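Side-chain contacts in N2152 (Neocallimastix frontalis, PDB 5U22), which probably hydrolyses arabinose-containing glycans as a family 39 glycoside hydrolase with polyspecific activity on rare arabinosyl substrates: residues L158-N161 with Q162-Q166; M193-F196 with L197-S200; D219-S222 with S223-S227. All coordinates share one frame; numbering follows the deposited sequence.

Contact 1 (L158-N161 with Q162-Q166)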
# COMPACT_ATOMS: atom_id res chain seq x y z
N LEU A 158 9.83 24.74 -18.12
CA LEU A 158 10.87 24.30 -17.21
C LEU A 158 10.81 22.78 -17.15
O LEU A 158 9.80 22.17 -17.51
CB LEU A 158 10.71 24.91 -15.81
CG LEU A 158 9.52 24.52 -14.93
CD1 LEU A 158 9.71 25.12 -13.54
CD2 LEU A 158 8.19 24.99 -15.50
N SER A 159 11.91 22.18 -16.72
CA SER A 159 11.99 20.74 -16.61
C SER A 159 11.29 20.27 -15.34
O SER A 159 10.98 21.06 -14.44
CB SER A 159 13.44 20.28 -16.60
OG SER A 159 14.03 20.63 -15.36
N PHE A 160 11.06 18.95 -15.24
CA PHE A 160 10.53 18.40 -14.00
C PHE A 160 11.48 18.67 -12.84
O PHE A 160 11.06 19.08 -11.76
CB PHE A 160 10.28 16.90 -14.10
CG PHE A 160 9.96 16.27 -12.76
CD1 PHE A 160 8.75 16.53 -12.14
CD2 PHE A 160 10.89 15.49 -12.09
CE1 PHE A 160 8.46 16.01 -10.89
CE2 PHE A 160 10.61 14.95 -10.84
CZ PHE A 160 9.39 15.21 -10.24
N ASN A 161 12.78 18.43 -13.05
CA ASN A 161 13.74 18.69 -11.98
C ASN A 161 13.67 20.14 -11.52
O ASN A 161 13.81 20.42 -10.32
CB ASN A 161 15.17 18.35 -12.42
CG ASN A 161 15.42 16.84 -12.55
OD1 ASN A 161 14.61 16.02 -12.12
ND2 ASN A 161 16.55 16.48 -13.16
N GLN A 162 13.47 21.08 -12.45
CA GLN A 162 13.37 22.50 -12.08
C GLN A 162 12.11 22.75 -11.26
O GLN A 162 12.16 23.39 -10.21
CB GLN A 162 13.39 23.40 -13.34
CG GLN A 162 14.74 23.50 -14.13
CD GLN A 162 14.75 24.57 -15.27
OE1 GLN A 162 14.32 24.35 -16.41
NE2 GLN A 162 15.32 25.73 -14.96
N MET A 163 10.97 22.25 -11.73
CA MET A 163 9.74 22.42 -10.96
C MET A 163 9.85 21.76 -9.59
O MET A 163 9.38 22.31 -8.58
CB MET A 163 8.55 21.86 -11.75
CG MET A 163 7.21 22.00 -11.04
SD MET A 163 6.87 20.68 -9.82
CE MET A 163 7.07 19.22 -10.80
N TRP A 164 10.48 20.58 -9.53
CA TRP A 164 10.68 19.90 -8.26
C TRP A 164 11.49 20.76 -7.31
O TRP A 164 11.08 21.01 -6.17
CB TRP A 164 11.39 18.55 -8.46
CG TRP A 164 11.77 17.91 -7.14
CD1 TRP A 164 12.93 18.06 -6.44
CD2 TRP A 164 10.94 17.04 -6.34
NE1 TRP A 164 12.89 17.34 -5.27
CE2 TRP A 164 11.67 16.70 -5.19
CE3 TRP A 164 9.65 16.51 -6.51
CZ2 TRP A 164 11.16 15.85 -4.19
CZ3 TRP A 164 9.14 15.67 -5.52
CH2 TRP A 164 9.90 15.35 -4.38
N LYS A 165 12.67 21.18 -7.75
CA LYS A 165 13.54 22.01 -6.91
C LYS A 165 12.81 23.26 -6.43
O LYS A 165 12.86 23.61 -5.24
CB LYS A 165 14.79 22.38 -7.70
CG LYS A 165 15.65 23.46 -7.05
CD LYS A 165 16.19 23.03 -5.70
CE LYS A 165 17.23 24.03 -5.17
NZ LYS A 165 17.59 23.74 -3.77
N GLN A 166 12.13 23.95 -7.34
CA GLN A 166 11.51 25.22 -6.97
C GLN A 166 10.34 25.00 -6.02
O GLN A 166 10.14 25.78 -5.08
CB GLN A 166 11.06 25.97 -8.22
CG GLN A 166 12.24 26.52 -9.06
CD GLN A 166 11.82 26.99 -10.45
OE1 GLN A 166 10.74 27.55 -10.63
NE2 GLN A 166 12.68 26.75 -11.44
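S159 and Q162 trade side-chain bonds with each other's backbone, a reciprocal capping box that opens helix 160-174 of the TIM barrel. S159 OG accepts from Q162 N at 3.0 Å, and Q162 OE1 in turn takes the S159 N-H at 3.3 Å, the donor tilted 26° from the plane of the amide carbonyl. Serine suits the N-cap because its short hydroxyl can accept an N-H of the first turn, which has no carbonyl of an earlier turn to bond to; here OG sits between the backbone N and the carbonyl carbon (chi1 72°), facing Q162 N. Glutamine has the length for the return bond, its chain extended beyond CG to bring OE1 alongside the backbone of L158 and S159. Just before the cap, L158 folds a methyl over the first turn, CD1 lying 3.9 Å from M163 CB and near the amide of Q166. On the inner side, F160 rests against P183 of strand 180-185, while W164 lies beside it, pointing the same way, and its NE1 is hydrogen-bonded to C205 O. One face of the F160 ring receives W164 CB near the rim. The bent chain of M163 brings its methyl obliquely to the same phenyl, with CE 3.4 Å from F160 CD1.

Contact 2 (M193-F196 with L197-S200)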
# COMPACT_ATOMS: atom_id res chain seq x y z
N MET A 193 15.61 6.85 -11.73
CA MET A 193 15.71 7.12 -10.29
C MET A 193 17.08 7.66 -9.93
O MET A 193 17.19 8.63 -9.16
CB MET A 193 15.42 5.85 -9.49
CG MET A 193 15.56 6.04 -7.98
SD MET A 193 14.41 7.25 -7.29
CE MET A 193 12.91 6.28 -7.21
N LYS A 194 18.14 7.05 -10.45
CA LYS A 194 19.48 7.52 -10.15
C LYS A 194 19.66 8.98 -10.57
O LYS A 194 20.19 9.80 -9.80
CB LYS A 194 20.51 6.63 -10.85
CG LYS A 194 21.98 7.00 -10.57
CD LYS A 194 22.93 6.02 -11.27
CE LYS A 194 24.40 6.37 -11.05
NZ LYS A 194 25.25 5.20 -11.40
N ASN A 195 19.24 9.32 -11.79
CA ASN A 195 19.32 10.71 -12.25
C ASN A 195 18.60 11.64 -11.28
O ASN A 195 19.11 12.71 -10.93
CB ASN A 195 18.73 10.83 -13.66
CG ASN A 195 19.77 10.60 -14.76
OD1 ASN A 195 20.91 11.07 -14.67
ND2 ASN A 195 19.38 9.90 -15.82
N PHE A 196 17.43 11.23 -10.80
CA PHE A 196 16.69 12.07 -9.86
C PHE A 196 17.41 12.17 -8.52
O PHE A 196 17.46 13.25 -7.91
CB PHE A 196 15.28 11.53 -9.65
CG PHE A 196 14.56 12.23 -8.54
CD1 PHE A 196 14.06 13.50 -8.73
CD2 PHE A 196 14.39 11.63 -7.30
CE1 PHE A 196 13.40 14.17 -7.72
CE2 PHE A 196 13.73 12.29 -6.28
CZ PHE A 196 13.24 13.57 -6.50
N LEU A 197 17.92 11.05 -8.01
CA LEU A 197 18.64 11.09 -6.74
C LEU A 197 19.91 11.92 -6.84
O LEU A 197 20.24 12.68 -5.92
CB LEU A 197 18.97 9.67 -6.27
CG LEU A 197 17.74 8.86 -5.88
CD1 LEU A 197 18.15 7.43 -5.54
CD2 LEU A 197 17.04 9.53 -4.71
N GLN A 198 20.66 11.75 -7.93
CA GLN A 198 21.87 12.54 -8.11
C GLN A 198 21.55 14.03 -8.17
O GLN A 198 22.21 14.85 -7.51
CB GLN A 198 22.61 12.09 -9.37
CG GLN A 198 23.39 10.79 -9.18
CD GLN A 198 24.11 10.35 -10.44
OE1 GLN A 198 23.62 10.56 -11.55
NE2 GLN A 198 25.26 9.71 -10.28
N PHE A 199 20.53 14.40 -8.94
CA PHE A 199 20.09 15.79 -9.00
C PHE A 199 19.69 16.31 -7.62
O PHE A 199 20.06 17.42 -7.23
CB PHE A 199 18.92 15.94 -9.98
CG PHE A 199 18.28 17.29 -9.94
CD1 PHE A 199 18.77 18.32 -10.73
CD2 PHE A 199 17.20 17.55 -9.11
CE1 PHE A 199 18.18 19.58 -10.70
CE2 PHE A 199 16.61 18.80 -9.06
CZ PHE A 199 17.10 19.83 -9.85
N SER A 200 18.93 15.50 -6.87
CA SER A 200 18.33 15.99 -5.64
C SER A 200 19.34 16.06 -4.51
O SER A 200 19.28 16.97 -3.67
CB SER A 200 17.15 15.10 -5.26
OG SER A 200 16.11 15.24 -6.22
O HOH W 1 22.88 12.33 -13.12
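F196 lays one face of its ring under the hydroxyl of S200, one turn further along helix 190-202, with S200 OG 3.2 Å above the ring plane and displaced toward the rim. The hydroxyl proton is directed not at the ring but at the backbone: S200 OG donates to F196 O at 2.9 Å, and S200 N donates to the same oxygen, also at 2.9 Å. The two donors come from opposite faces of the carbonyl plane. With OG anti to the carbonyl carbon (chi1 -67°), the side chain swings back to F196 O, and the buried hydroxyl is satisfied within its own helix. This helix is the crossover of the beta-alpha-beta unit between strands 180-185 and 209-212, and the phenylalanine faces the barrel, touching P183 and F185. M193 and L197 continue the apolar side toward helix 221-235; M193 CG meets L197 CD1 at 3.8 Å. On the outer side, the extended K194 chain crosses Q198, its CE 3.5 Å from Q198 NE2. N195 OD1 and Q198 OE1 turn to one water, which donates to both, their amide planes 53° apart. The helix is thus amphipathic, with apolar groups and a serine satisfied by the F196 carbonyl inside, and amides outside whose two carbonyl oxygens, both acceptors, need a water's hydrogens to be joined.

Contact 3 (D219-S222 with S223-S227)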
# COMPACT_ATOMS: atom_id res chain seq x y z
N ASP A 219 6.16 -8.56 -11.41
CA ASP A 219 7.37 -9.39 -11.39
C ASP A 219 8.58 -8.63 -10.84
O ASP A 219 9.36 -9.19 -10.05
CB ASP A 219 7.69 -9.90 -12.80
CG ASP A 219 6.55 -10.69 -13.42
OD1 ASP A 219 5.49 -10.10 -13.71
OD2 ASP A 219 6.73 -11.90 -13.62
N GLY A 220 8.77 -7.38 -11.25
CA GLY A 220 9.96 -6.62 -10.92
C GLY A 220 9.90 -5.81 -9.64
O GLY A 220 10.88 -5.13 -9.31
N VAL A 221 8.78 -5.87 -8.92
CA VAL A 221 8.58 -5.00 -7.76
C VAL A 221 9.70 -5.18 -6.74
O VAL A 221 10.30 -4.20 -6.29
CB VAL A 221 7.20 -5.26 -7.13
CG1 VAL A 221 7.13 -4.64 -5.73
CG2 VAL A 221 6.09 -4.71 -8.05
N SER A 222 9.99 -6.42 -6.34
CA SER A 222 11.02 -6.62 -5.33
C SER A 222 12.39 -6.16 -5.83
O SER A 222 13.18 -5.61 -5.05
CB SER A 222 11.06 -8.10 -4.92
OG SER A 222 9.84 -8.43 -4.29
N SER A 223 12.68 -6.38 -7.11
CA SER A 223 13.96 -5.93 -7.67
C SER A 223 14.08 -4.42 -7.63
O SER A 223 15.20 -3.89 -7.58
CB SER A 223 14.13 -6.45 -9.09
OG SER A 223 13.29 -5.73 -9.99
N HIS A 224 12.95 -3.70 -7.68
CA HIS A 224 12.98 -2.25 -7.60
C HIS A 224 13.40 -1.78 -6.21
O HIS A 224 14.18 -0.84 -6.08
CB HIS A 224 11.61 -1.68 -7.96
CG HIS A 224 11.16 -2.05 -9.34
ND1 HIS A 224 9.83 -2.08 -9.71
CD2 HIS A 224 11.86 -2.43 -10.43
CE1 HIS A 224 9.74 -2.46 -10.97
NE2 HIS A 224 10.96 -2.68 -11.43
N PHE A 225 12.89 -2.44 -5.16
CA PHE A 225 13.33 -2.11 -3.81
C PHE A 225 14.82 -2.36 -3.65
O PHE A 225 15.53 -1.53 -3.06
CB PHE A 225 12.54 -2.92 -2.77
CG PHE A 225 11.06 -2.69 -2.81
CD1 PHE A 225 10.55 -1.41 -3.01
CD2 PHE A 225 10.17 -3.75 -2.69
CE1 PHE A 225 9.19 -1.19 -3.05
CE2 PHE A 225 8.82 -3.55 -2.73
CZ PHE A 225 8.32 -2.26 -2.93
N ARG A 226 15.32 -3.48 -4.17
CA ARG A 226 16.75 -3.78 -4.06
C ARG A 226 17.58 -2.77 -4.85
O ARG A 226 18.62 -2.30 -4.37
CB ARG A 226 17.03 -5.21 -4.54
CG ARG A 226 16.31 -6.27 -3.69
CD ARG A 226 16.79 -7.68 -3.99
NE ARG A 226 16.60 -8.07 -5.39
CZ ARG A 226 15.52 -8.70 -5.86
NH1 ARG A 226 14.51 -9.00 -5.05
NH2 ARG A 226 15.45 -9.03 -7.15
N SER A 227 17.13 -2.43 -6.06
CA SER A 227 17.81 -1.40 -6.85
C SER A 227 17.83 -0.08 -6.11
O SER A 227 18.89 0.57 -5.98
CB SER A 227 17.12 -1.24 -8.21
OG SER A 227 17.58 -0.07 -8.87
O HOH W 2 11.65 -8.55 -8.66
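G220 O is gripped by two donors: S223 OG at 2.6 Å, the shortest bond of the contact, and H224 N at 3.0 Å, a bent approach (139° at the hydrogen) that leaves H224 N a weak second bond to V221 O. The hydroxyl reaches it because S223 OG stands between its own backbone N and carbonyl carbon (chi1 74°), turned back toward the start of the helix. The same oxygen also lies 3.0 Å above the centre of the H224 imidazole, so this ring covers the carbonyl with its face rather than with an N-H. Glycine suits the place: a side chain there would crowd H224 NE2. This first turn opens helix 221-235, the crossover between strands 209-212 and 242-247 of the barrel, and a water bridges D219 O and S223 N. H224 ND1 is hydrogen-bonded to E214, and Y188 stacks with the imidazole; an alanine here would probably leave E214 without this partner and uncover the G220 carbonyl. V221 and F225 run side by side, both buried, V221 against F268 of helix 258-270 and F225 meeting Y271; V221 CG1 reaches F225 CE2 at 3.6 Å. R226, bent at chi3, folds its guanidinium over the S222 backbone, NH1 hydrogen-bonding Y271 OH.

The three contacts follow one another along the chain, each on a successive helix round the barrel wall. Contacts 1 and 2 touch directly, their centres 12 Å apart: the W164 and F196 rings meet edge-to-face, and F199 CZ packs 3.4 Å from N161 O. Contact 3 lies further round, its centre 18 Å from that of contact 2 with nearest atoms about 6 Å apart; Y188 ties the two, touching M193, stacking on H224 and hydrogen-bonding S227 OG. Between contacts 1 and 3 the nearest atoms are about 17 Å apart. A bound bis-tris-type buffer molecule (BTB) lies about 13 Å from the F160 side chain, while an ethanediol, probably from the crystallisation liquor, sits about 4 Å from that of H224.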